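Local coordinates for uncharacterized protein (Legionella longbeachae NSW150, PDB 4JZA) that probably hydrolyses phosphatidylinositol 3-phosphate as a Legionella phosphoinositide phosphatase, a lipid-metabolising hydrolase implicated in pathogen-host interaction, at residues Arg372-Ser376 against Ser552-Ala558; His377-Arg381 against Leu444-Ala448; Ala412-Ile418 against Ile461-Pro467. One frame throughout, in Å; residues are numbered along the deposited sequence.

Interaction 1 of 3, residues Arg372-Ser376 against Ser552-Ala558; sequences RYRSS and SGKDRKA
Two direct hydrogen bonds join Arg372-Ser376 to Ser552-Ala558: Arg374 NH2 donates to Gly553 O at 2.9 Å (152° at the hydrogen), and Ser376 OG donates to Ser552 O at 2.8 Å. The second segment reads SGKDRKA, a loop following strand 545-549 and entering helix 556-574. Its SGKDR portion and this strand-loop-helix setting are consistent with the latter part of the CX5R P-loop of phosphoinositide phosphatases. Arg374 is extended (phi/psi -131/148) and takes rotamers p, t and m at chi1 to chi3, presenting the edge of its guanidinium to Gly553 O; its NH1 forms a salt bridge with Asp164. Water 3 lies 3.0 Å from Gly553 O and, more weakly bonded, 3.1 Å from Arg374 NE, while water 1 links Tyr373 O (3.1 Å) to Lys557 NZ (3.2 Å), an amine also salt-bridged to Glu560. Within the loop, Lys554 N donates to Ser552 OG at 3.1 Å, forming an ST turn, and Asp555 stands at the N-cap position without a side-chain capping bond. Register is set by Ser376 and Gly553, CA to CA 4.4 Å. Packing follows: Arg374 CB lies 4.2 Å from Lys557 CE. Gly553, with positive phi (81/3), brings its CA to 3.5 Å from Ser375 O, and an ideal CB there would clash with that same oxygen at 2.5 Å.

Interaction 2 of 3, residues His377-Arg381 against Leu444-Ala448; sequences HIATR and LYKLA
Leu444 opens the helical segment and has the largest area buried by the other segment. Its CA is 5.6 Å from that of Ala379, the nearest pair of CA atoms, and its side chain takes m at chi1 and t at chi2. CD2 then reaches the loop chain, 3.8 Å from Ala379 O, 3.9 Å from Ala379 CB and 3.7 Å from Arg381 N. Leu444 CB lies over one face of the His377 imidazole, 4.0 Å from the centroid and 25° off the ring normal, a CH-pi contact. His377 CE1 also comes within 3.3 Å of Leu444 O, a carbonyl that accepts the helical bond from Ala448 N at 3.0 Å. Tyr445 turns its CA-to-CB bond away, so its nearest approach to His377 is through the backbone, Tyr445 N to His377 CE1 at 4.4 Å. These residues belong to helix 441-454, the crossover helix of a beta-alpha-beta unit between parallel strands 412-416 and 462-465. The loop it meets, between strand 365-374 and helix 388-402, has no regular helix or strand; its conformation at His377 is -45/142 and at Ala379 -96/153. There Ala379 N donates a weak hydrogen bond to His377 ND1 (3.4 Å), with the imidazole at chi1 t. Leu447, one helical turn beyond Leu444, places its CB 3.5 Å from Ala379 CB, so the alanine methyl touches both leucines. Ala448 CB finishes the row, 3.7 Å from His377 CE1; the CA-to-CB bond of Ile378 points sideways, but the end of its side chain comes nearer, CD1 to Ala448 CB 3.7 Å.

Interaction 3 of 3, residues Ala412-Ile418 against Ile461-Pro467; sequences AILQTLI and ILQNNHP
Strands 412-416 and 462-465 run parallel, their axes 4.7 Å apart at closest approach and crossing at -18°. Register is one to one, from Ile413 with Leu462 (CA to CA 4.6 Å) through Thr416 with Asn465 (CA to CA 4.7 Å). Alternate residues of each strand carry the ladder: Leu462 N to Ala412 O (2.8 Å), Leu414 N to Leu462 O (2.7 Å, 176°), Asn464 N to Leu414 O (3.2 Å), Thr416 N to Asn464 O (2.8 Å) and His466 N to Thr416 O (3.0 Å). CA-H...O contacts accompany them, as from Ile413 CA to Leu462 O at 3.4 Å and from Gln415 CA to Asn464 O at 3.3 Å. Strand 462-465 is outermost in the mixed sheet, and 412-416 bonds on its other side to strand 545-549. The two are the strands of a beta-alpha-beta crossover through helix 441-454, which covers the face bearing Leu414 and Gln463. On that face Leu414 CB packs 3.9 Å from Ile461 CG2. The other face, with Ile413, Gln415, Leu462 and Asn464, lies against helix 524-542; here Ile413 CG1 is 4.4 Å from Leu462 CB, and Ile413 CD1 3.5 Å from Asn464 OD1. Leu417 CD2 lies 3.8 Å from His466 CB. Gln415 NE2 approaches His466 NE2 to 4.2 Å, both hydrogen-bonded to Glu535, while Gln415 OE1 bonds to Gln536. The ladder uses main-chain atoms alone, so the pairing itself needs no particular side chain, whereas one shared carboxylate, that of Glu535, ties polar residues of both segments to the helix over that face.

From the N terminus, strand 365-374 reaches Arg372-Ser376 and runs directly into His377-Arg381, so interactions 1 and 2 open at adjoining segments. Residues 412-418 then open interaction 3. The chain returns at 444-448 to close interaction 2 before 461-467 closes interaction 3, so these two cross, their segments alternating. Interaction 1 closes last, at 552-558, and spans both. Interactions 2 and 3 share the beta-alpha-beta unit; interactions 1 and 3 meet at a weak hydrogen bond from Arg556 to His466 O. Together they tie the end of strand 365-374 and the loop after it to the start of helix 556-574 and to helix 441-454, and join strand 412-416 to the edge strand 462-465.

Interaction 1 of 3, residues Arg372-Ser376 against Ser552-Ala558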
loop_
_atom_site.group_PDB
_atom_site.type_symbol
_atom_site.label_atom_id
_atom_site.label_comp_id
_atom_site.label_asym_id
_atom_site.label_seq_id
_atom_site.Cartn_x
_atom_site.Cartn_y
_atom_site.Cartn_z
ATOM N N ARG A 372 -8.486 12.712 20.783
ATOM C CA ARG A 372 -7.199 13.082 20.227
ATOM C C ARG A 372 -7.176 12.439 18.843
ATOM O O ARG A 372 -7.399 11.238 18.691
ATOM C CB ARG A 372 -6.045 12.599 21.106
ATOM C CG ARG A 372 -5.975 13.333 22.448
ATOM C CD ARG A 372 -6.010 12.387 23.635
ATOM N NE ARG A 372 -4.799 11.607 23.701
ATOM C CZ ARG A 372 -4.680 10.435 24.312
ATOM N NH1 ARG A 372 -5.694 9.875 24.948
ATOM N NH2 ARG A 372 -3.506 9.820 24.295
ATOM N N TYR A 373 -6.915 13.251 17.831
ATOM C CA TYR A 373 -7.056 12.835 16.447
ATOM C C TYR A 373 -5.752 12.397 15.795
ATOM O O TYR A 373 -4.712 12.989 16.004
ATOM C CB TYR A 373 -7.746 13.934 15.637
ATOM C CG TYR A 373 -9.108 14.299 16.179
ATOM C CD1 TYR A 373 -9.237 15.155 17.255
ATOM C CD2 TYR A 373 -10.259 13.776 15.626
ATOM C CE1 TYR A 373 -10.472 15.483 17.759
ATOM C CE2 TYR A 373 -11.498 14.104 16.128
ATOM C CZ TYR A 373 -11.595 14.957 17.197
ATOM O OH TYR A 373 -12.820 15.291 17.705
ATOM N N ARG A 374 -5.829 11.323 15.024
ATOM C CA ARG A 374 -4.665 10.708 14.413
ATOM C C ARG A 374 -4.900 10.452 12.937
ATOM O O ARG A 374 -6.013 10.206 12.517
ATOM C CB ARG A 374 -4.376 9.381 15.103
ATOM C CG ARG A 374 -5.614 8.527 15.290
ATOM C CD ARG A 374 -5.333 7.294 16.110
ATOM N NE ARG A 374 -4.072 6.681 15.738
ATOM C CZ ARG A 374 -3.669 5.500 16.175
ATOM N NH1 ARG A 374 -4.430 4.804 16.990
ATOM N NH2 ARG A 374 -2.507 5.017 15.796
ATOM N N SER A 375 -3.839 10.520 12.151
ATOM C CA SER A 375 -3.896 10.220 10.732
ATOM C C SER A 375 -2.500 9.915 10.212
ATOM O O SER A 375 -1.526 10.090 10.914
ATOM C CB SER A 375 -4.528 11.368 9.947
ATOM O OG SER A 375 -3.558 12.306 9.528
ATOM N N SER A 376 -2.418 9.438 8.982
ATOM C CA SER A 376 -1.159 9.380 8.267
ATOM C C SER A 376 -0.734 10.802 7.944
ATOM O O SER A 376 -1.558 11.693 7.841
ATOM C CB SER A 376 -1.308 8.579 6.984
ATOM O OG SER A 376 -1.606 7.235 7.266
ATOM N N SER A 552 3.073 7.023 8.933
ATOM C CA SER A 552 1.933 6.179 8.638
ATOM C C SER A 552 0.778 6.356 9.621
ATOM O O SER A 552 -0.329 5.917 9.351
ATOM C CB SER A 552 2.350 4.738 8.761
ATOM O OG SER A 552 2.652 4.447 10.120
ATOM N N GLY A 553 1.068 6.911 10.785
ATOM C CA GLY A 553 0.062 7.097 11.804
ATOM C C GLY A 553 -0.226 5.855 12.620
ATOM O O GLY A 553 -1.110 5.868 13.457
ATOM N N LYS A 554 0.498 4.771 12.375
ATOM C CA LYS A 554 0.280 3.569 13.159
ATOM C C LYS A 554 1.423 3.184 14.075
ATOM O O LYS A 554 1.297 2.253 14.851
ATOM C CB LYS A 554 -0.076 2.390 12.259
ATOM C CG LYS A 554 0.593 2.409 10.907
ATOM C CD LYS A 554 0.365 1.100 10.184
ATOM C CE LYS A 554 1.457 0.831 9.171
ATOM N NZ LYS A 554 2.646 0.196 9.789
ATOM N N ASP A 555 2.542 3.884 13.987
ATOM C CA ASP A 555 3.728 3.428 14.691
ATOM C C ASP A 555 4.216 4.323 15.817
ATOM O O ASP A 555 3.915 4.075 16.967
ATOM C CB ASP A 555 4.828 3.100 13.693
ATOM C CG ASP A 555 4.420 2.005 12.743
ATOM O OD1 ASP A 555 3.944 0.963 13.216
ATOM O OD2 ASP A 555 4.555 2.176 11.525
ATOM N N ARG A 556 4.942 5.374 15.489
ATOM C CA ARG A 556 5.406 6.284 16.511
ATOM C C ARG A 556 4.210 6.923 17.189
ATOM O O ARG A 556 4.208 7.143 18.389
ATOM C CB ARG A 556 6.345 7.325 15.926
ATOM C CG ARG A 556 7.771 6.832 15.841
ATOM C CD ARG A 556 8.734 7.935 15.464
ATOM N NE ARG A 556 8.962 8.843 16.572
ATOM C CZ ARG A 556 9.708 9.932 16.499
ATOM N NH1 ARG A 556 10.306 10.246 15.372
ATOM N NH2 ARG A 556 9.854 10.702 17.552
ATOM N N LYS A 557 3.194 7.215 16.398
ATOM C CA LYS A 557 1.968 7.803 16.889
ATOM C C LYS A 557 1.257 6.890 17.874
ATOM O O LYS A 557 0.696 7.348 18.852
ATOM C CB LYS A 557 1.047 8.127 15.722
ATOM C CG LYS A 557 -0.204 8.883 16.114
ATOM C CD LYS A 557 0.142 10.201 16.765
ATOM C CE LYS A 557 -1.100 10.870 17.306
ATOM N NZ LYS A 557 -0.749 12.036 18.152
ATOM N N ALA A 558 1.265 5.598 17.597
ATOM C CA ALA A 558 0.673 4.629 18.500
ATOM C C ALA A 558 1.406 4.628 19.826
ATOM O O ALA A 558 0.805 4.492 20.870
ATOM C CB ALA A 558 0.698 3.247 17.886
HETATM O O HOH W 1 -3.272 13.931 18.631
HETATM O O HOH W 2 -1.460 1.763 15.535
HETATM O O HOH W 3 -3.570 7.361 12.802
#

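Interaction 2 of 3, residues His377-Arg381 against Leu444-Ala448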
loop_
_atom_site.group_PDB
_atom_site.type_symbol
_atom_site.label_atom_id
_atom_site.label_comp_id
_atom_site.label_asym_id
_atom_site.label_seq_id
_atom_site.Cartn_x
_atom_site.Cartn_y
_atom_site.Cartn_z
ATOM N N HIS A 377 0.562 11.014 7.802
ATOM C CA HIS A 377 1.103 12.340 7.606
ATOM C C HIS A 377 0.260 13.059 6.570
ATOM O O HIS A 377 -0.160 12.456 5.662
ATOM C CB HIS A 377 2.568 12.267 7.137
ATOM C CG HIS A 377 3.331 13.527 7.409
ATOM N ND1 HIS A 377 3.394 14.560 6.509
ATOM C CD2 HIS A 377 3.995 13.946 8.507
ATOM C CE1 HIS A 377 4.098 15.545 7.025
ATOM N NE2 HIS A 377 4.487 15.192 8.234
ATOM N N ILE A 378 0.004 14.344 6.723
ATOM C CA ILE A 378 -0.878 15.086 5.777
ATOM C C ILE A 378 -0.326 15.145 4.347
ATOM O O ILE A 378 -1.076 15.287 3.393
ATOM C CB ILE A 378 -1.146 16.541 6.251
ATOM C CG1 ILE A 378 0.157 17.274 6.606
ATOM C CG2 ILE A 378 -2.053 16.568 7.476
ATOM C CD1 ILE A 378 0.004 18.772 6.568
ATOM N N ALA A 379 0.988 15.016 4.207
ATOM C CA ALA A 379 1.617 15.052 2.895
ATOM C C ALA A 379 1.807 13.636 2.416
ATOM O O ALA A 379 1.927 12.703 3.226
ATOM C CB ALA A 379 2.949 15.752 2.971
ATOM N N THR A 380 1.843 13.446 1.105
ATOM C CA THR A 380 1.894 12.071 0.589
ATOM C C THR A 380 3.272 11.670 0.067
ATOM O O THR A 380 3.781 12.257 -0.857
ATOM C CB THR A 380 0.787 11.809 -0.440
ATOM O OG1 THR A 380 1.042 10.565 -1.077
ATOM C CG2 THR A 380 0.717 12.929 -1.471
ATOM N N ARG A 381 3.877 10.670 0.697
ATOM C CA ARG A 381 5.098 10.051 0.177
ATOM C C ARG A 381 4.929 9.430 -1.227
ATOM O O ARG A 381 5.905 9.220 -1.934
ATOM C CB ARG A 381 5.599 8.957 1.146
ATOM C CG ARG A 381 4.690 7.736 1.201
ATOM C CD ARG A 381 5.280 6.606 2.031
ATOM N NE ARG A 381 6.612 6.234 1.550
ATOM C CZ ARG A 381 7.596 5.713 2.301
ATOM N NH1 ARG A 381 7.461 5.472 3.624
ATOM N NH2 ARG A 381 8.772 5.459 1.715
ATOM N N LEU A 444 8.323 15.266 3.330
ATOM C CA LEU A 444 7.058 15.406 4.076
ATOM C C LEU A 444 7.086 16.579 5.061
ATOM O O LEU A 444 6.146 17.337 5.140
ATOM C CB LEU A 444 6.734 14.117 4.841
ATOM C CG LEU A 444 6.644 12.846 4.020
ATOM C CD1 LEU A 444 6.196 11.651 4.845
ATOM C CD2 LEU A 444 5.729 13.053 2.855
ATOM N N TYR A 445 8.170 16.720 5.815
ATOM C CA TYR A 445 8.322 17.850 6.706
ATOM C C TYR A 445 8.051 19.136 5.949
ATOM O O TYR A 445 7.166 19.882 6.347
ATOM C CB TYR A 445 9.714 17.886 7.269
ATOM C CG TYR A 445 9.991 18.965 8.293
ATOM C CD1 TYR A 445 9.459 20.202 8.194
ATOM C CD2 TYR A 445 10.840 18.727 9.328
ATOM C CE1 TYR A 445 9.743 21.155 9.125
ATOM C CE2 TYR A 445 11.126 19.680 10.253
ATOM C CZ TYR A 445 10.555 20.897 10.128
ATOM O OH TYR A 445 10.799 21.896 11.008
ATOM N N LYS A 446 8.777 19.401 4.857
ATOM C CA LYS A 446 8.611 20.698 4.170
ATOM C C LYS A 446 7.205 20.855 3.612
ATOM O O LYS A 446 6.643 21.951 3.665
ATOM C CB LYS A 446 9.593 20.916 3.048
ATOM C CG LYS A 446 11.050 20.838 3.427
ATOM C CD LYS A 446 11.874 20.623 2.158
ATOM C CE LYS A 446 13.359 20.561 2.471
ATOM N NZ LYS A 446 14.130 19.926 1.366
ATOM N N LEU A 447 6.631 19.774 3.091
ATOM C CA LEU A 447 5.292 19.834 2.517
ATOM C C LEU A 447 4.265 20.235 3.546
ATOM O O LEU A 447 3.336 20.978 3.220
ATOM C CB LEU A 447 4.891 18.512 1.879
ATOM C CG LEU A 447 5.626 18.348 0.552
ATOM C CD1 LEU A 447 5.677 16.881 0.150
ATOM C CD2 LEU A 447 5.040 19.216 -0.568
ATOM N N ALA A 448 4.458 19.808 4.792
ATOM C CA ALA A 448 3.518 20.161 5.869
ATOM C C ALA A 448 3.653 21.611 6.374
ATOM O O ALA A 448 2.648 22.253 6.713
ATOM C CB ALA A 448 3.636 19.172 7.018
#

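Interaction 3 of 3, residues Ala412-Ile418 against Ile461-Pro467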
loop_
_atom_site.group_PDB
_atom_site.type_symbol
_atom_site.label_atom_id
_atom_site.label_comp_id
_atom_site.label_asym_id
_atom_site.label_seq_id
_atom_site.Cartn_x
_atom_site.Cartn_y
_atom_site.Cartn_z
ATOM N N ALA A 412 -4.525 24.863 18.401
ATOM C CA ALA A 412 -4.506 23.638 17.617
ATOM C C ALA A 412 -3.096 23.246 17.378
ATOM O O ALA A 412 -2.297 24.061 16.904
ATOM C CB ALA A 412 -5.180 23.862 16.295
ATOM N N ILE A 413 -2.788 21.983 17.644
ATOM C CA ILE A 413 -1.434 21.497 17.408
ATOM C C ILE A 413 -1.395 20.520 16.257
ATOM O O ILE A 413 -2.333 19.738 16.057
ATOM C CB ILE A 413 -0.845 20.871 18.665
ATOM C CG1 ILE A 413 0.648 20.623 18.460
ATOM C CG2 ILE A 413 -1.584 19.598 19.065
ATOM C CD1 ILE A 413 1.380 20.481 19.768
ATOM N N LEU A 414 -0.330 20.620 15.463
ATOM C CA LEU A 414 0.036 19.597 14.458
ATOM C C LEU A 414 1.346 18.959 14.881
ATOM O O LEU A 414 2.436 19.449 14.579
ATOM C CB LEU A 414 0.201 20.225 13.080
ATOM C CG LEU A 414 0.124 19.361 11.824
ATOM C CD1 LEU A 414 0.272 20.193 10.553
ATOM C CD2 LEU A 414 1.166 18.274 11.882
ATOM N N GLN A 415 1.238 17.875 15.632
ATOM C CA GLN A 415 2.408 17.233 16.194
ATOM C C GLN A 415 2.849 16.074 15.322
ATOM O O GLN A 415 2.145 15.090 15.194
ATOM C CB GLN A 415 2.100 16.738 17.598
ATOM C CG GLN A 415 3.324 16.407 18.420
ATOM C CD GLN A 415 2.979 15.641 19.666
ATOM O OE1 GLN A 415 2.350 14.594 19.604
ATOM N NE2 GLN A 415 3.389 16.158 20.806
ATOM N N THR A 416 4.019 16.201 14.715
ATOM C CA THR A 416 4.508 15.166 13.831
ATOM C C THR A 416 5.688 14.439 14.435
ATOM O O THR A 416 6.586 15.045 15.000
ATOM C CB THR A 416 4.921 15.729 12.464
ATOM O OG1 THR A 416 6.040 16.598 12.624
ATOM C CG2 THR A 416 3.784 16.488 11.842
ATOM N N LEU A 417 5.676 13.123 14.299
ATOM C CA LEU A 417 6.755 12.300 14.795
ATOM C C LEU A 417 7.523 11.700 13.634
ATOM O O LEU A 417 7.409 10.523 13.360
ATOM C CB LEU A 417 6.196 11.201 15.688
ATOM C CG LEU A 417 5.369 11.728 16.858
ATOM C CD1 LEU A 417 4.694 10.611 17.625
ATOM C CD2 LEU A 417 6.221 12.582 17.779
ATOM N N ILE A 418 8.301 12.525 12.948
ATOM C CA ILE A 418 9.081 12.061 11.815
ATOM C C ILE A 418 10.510 12.573 11.882
ATOM O O ILE A 418 10.809 13.491 12.623
ATOM C CB ILE A 418 8.431 12.449 10.476
ATOM C CG1 ILE A 418 8.655 13.921 10.164
ATOM C CG2 ILE A 418 6.952 12.127 10.491
ATOM C CD1 ILE A 418 7.963 14.366 8.904
ATOM N N ILE A 461 -1.830 27.586 13.615
ATOM C CA ILE A 461 -1.558 26.218 14.057
ATOM C C ILE A 461 -0.163 26.099 14.655
ATOM O O ILE A 461 0.827 26.563 14.054
ATOM C CB ILE A 461 -1.677 25.229 12.873
ATOM C CG1 ILE A 461 -3.125 25.184 12.368
ATOM C CG2 ILE A 461 -1.208 23.818 13.256
ATOM C CD1 ILE A 461 -3.280 24.529 11.007
ATOM N N LEU A 462 -0.086 25.466 15.828
ATOM C CA LEU A 462 1.215 25.137 16.427
ATOM C C LEU A 462 1.800 23.869 15.798
ATOM O O LEU A 462 1.143 22.851 15.671
ATOM C CB LEU A 462 1.091 24.988 17.944
ATOM C CG LEU A 462 0.719 26.267 18.698
ATOM C CD1 LEU A 462 0.258 25.933 20.108
ATOM C CD2 LEU A 462 1.932 27.171 18.712
ATOM N N GLN A 463 3.049 23.955 15.406
ATOM C CA GLN A 463 3.724 22.855 14.770
ATOM C C GLN A 463 4.872 22.332 15.583
ATOM O O GLN A 463 5.829 23.030 15.773
ATOM C CB GLN A 463 4.311 23.309 13.440
ATOM C CG GLN A 463 3.261 23.365 12.380
ATOM C CD GLN A 463 3.742 23.961 11.085
ATOM O OE1 GLN A 463 3.747 25.185 10.936
ATOM N NE2 GLN A 463 4.097 23.098 10.110
ATOM N N ASN A 464 4.831 21.075 15.983
ATOM C CA ASN A 464 5.964 20.494 16.676
ATOM C C ASN A 464 6.322 19.200 16.024
ATOM O O ASN A 464 5.466 18.405 15.750
ATOM C CB ASN A 464 5.645 20.310 18.152
ATOM C CG ASN A 464 5.306 21.635 18.842
ATOM O OD1 ASN A 464 4.232 22.217 18.644
ATOM N ND2 ASN A 464 6.243 22.132 19.633
ATOM N N ASN A 465 7.597 19.031 15.715
ATOM C CA ASN A 465 8.126 17.798 15.175
ATOM C C ASN A 465 9.185 17.187 16.084
ATOM O O ASN A 465 10.067 17.900 16.536
ATOM C CB ASN A 465 8.781 18.028 13.832
ATOM C CG ASN A 465 9.236 16.746 13.230
ATOM O OD1 ASN A 465 10.426 16.495 13.086
ATOM N ND2 ASN A 465 8.292 15.884 12.958
ATOM N N HIS A 466 9.115 15.868 16.301
ATOM C CA HIS A 466 10.033 15.171 17.189
ATOM C C HIS A 466 10.754 14.079 16.496
ATOM O O HIS A 466 10.241 12.962 16.340
ATOM C CB HIS A 466 9.308 14.632 18.385
ATOM C CG HIS A 466 8.696 15.714 19.201
ATOM N ND1 HIS A 466 9.456 16.644 19.868
ATOM C CD2 HIS A 466 7.408 16.059 19.388
ATOM C CE1 HIS A 466 8.652 17.496 20.468
ATOM N NE2 HIS A 466 7.402 17.156 20.197
ATOM N N PRO A 467 11.959 14.407 16.042
ATOM C CA PRO A 467 12.730 13.428 15.342
ATOM C C PRO A 467 13.318 12.546 16.383
ATOM O O PRO A 467 13.444 12.964 17.511
ATOM C CB PRO A 467 13.791 14.268 14.628
ATOM C CG PRO A 467 13.926 15.504 15.436
ATOM C CD PRO A 467 12.577 15.742 16.016
#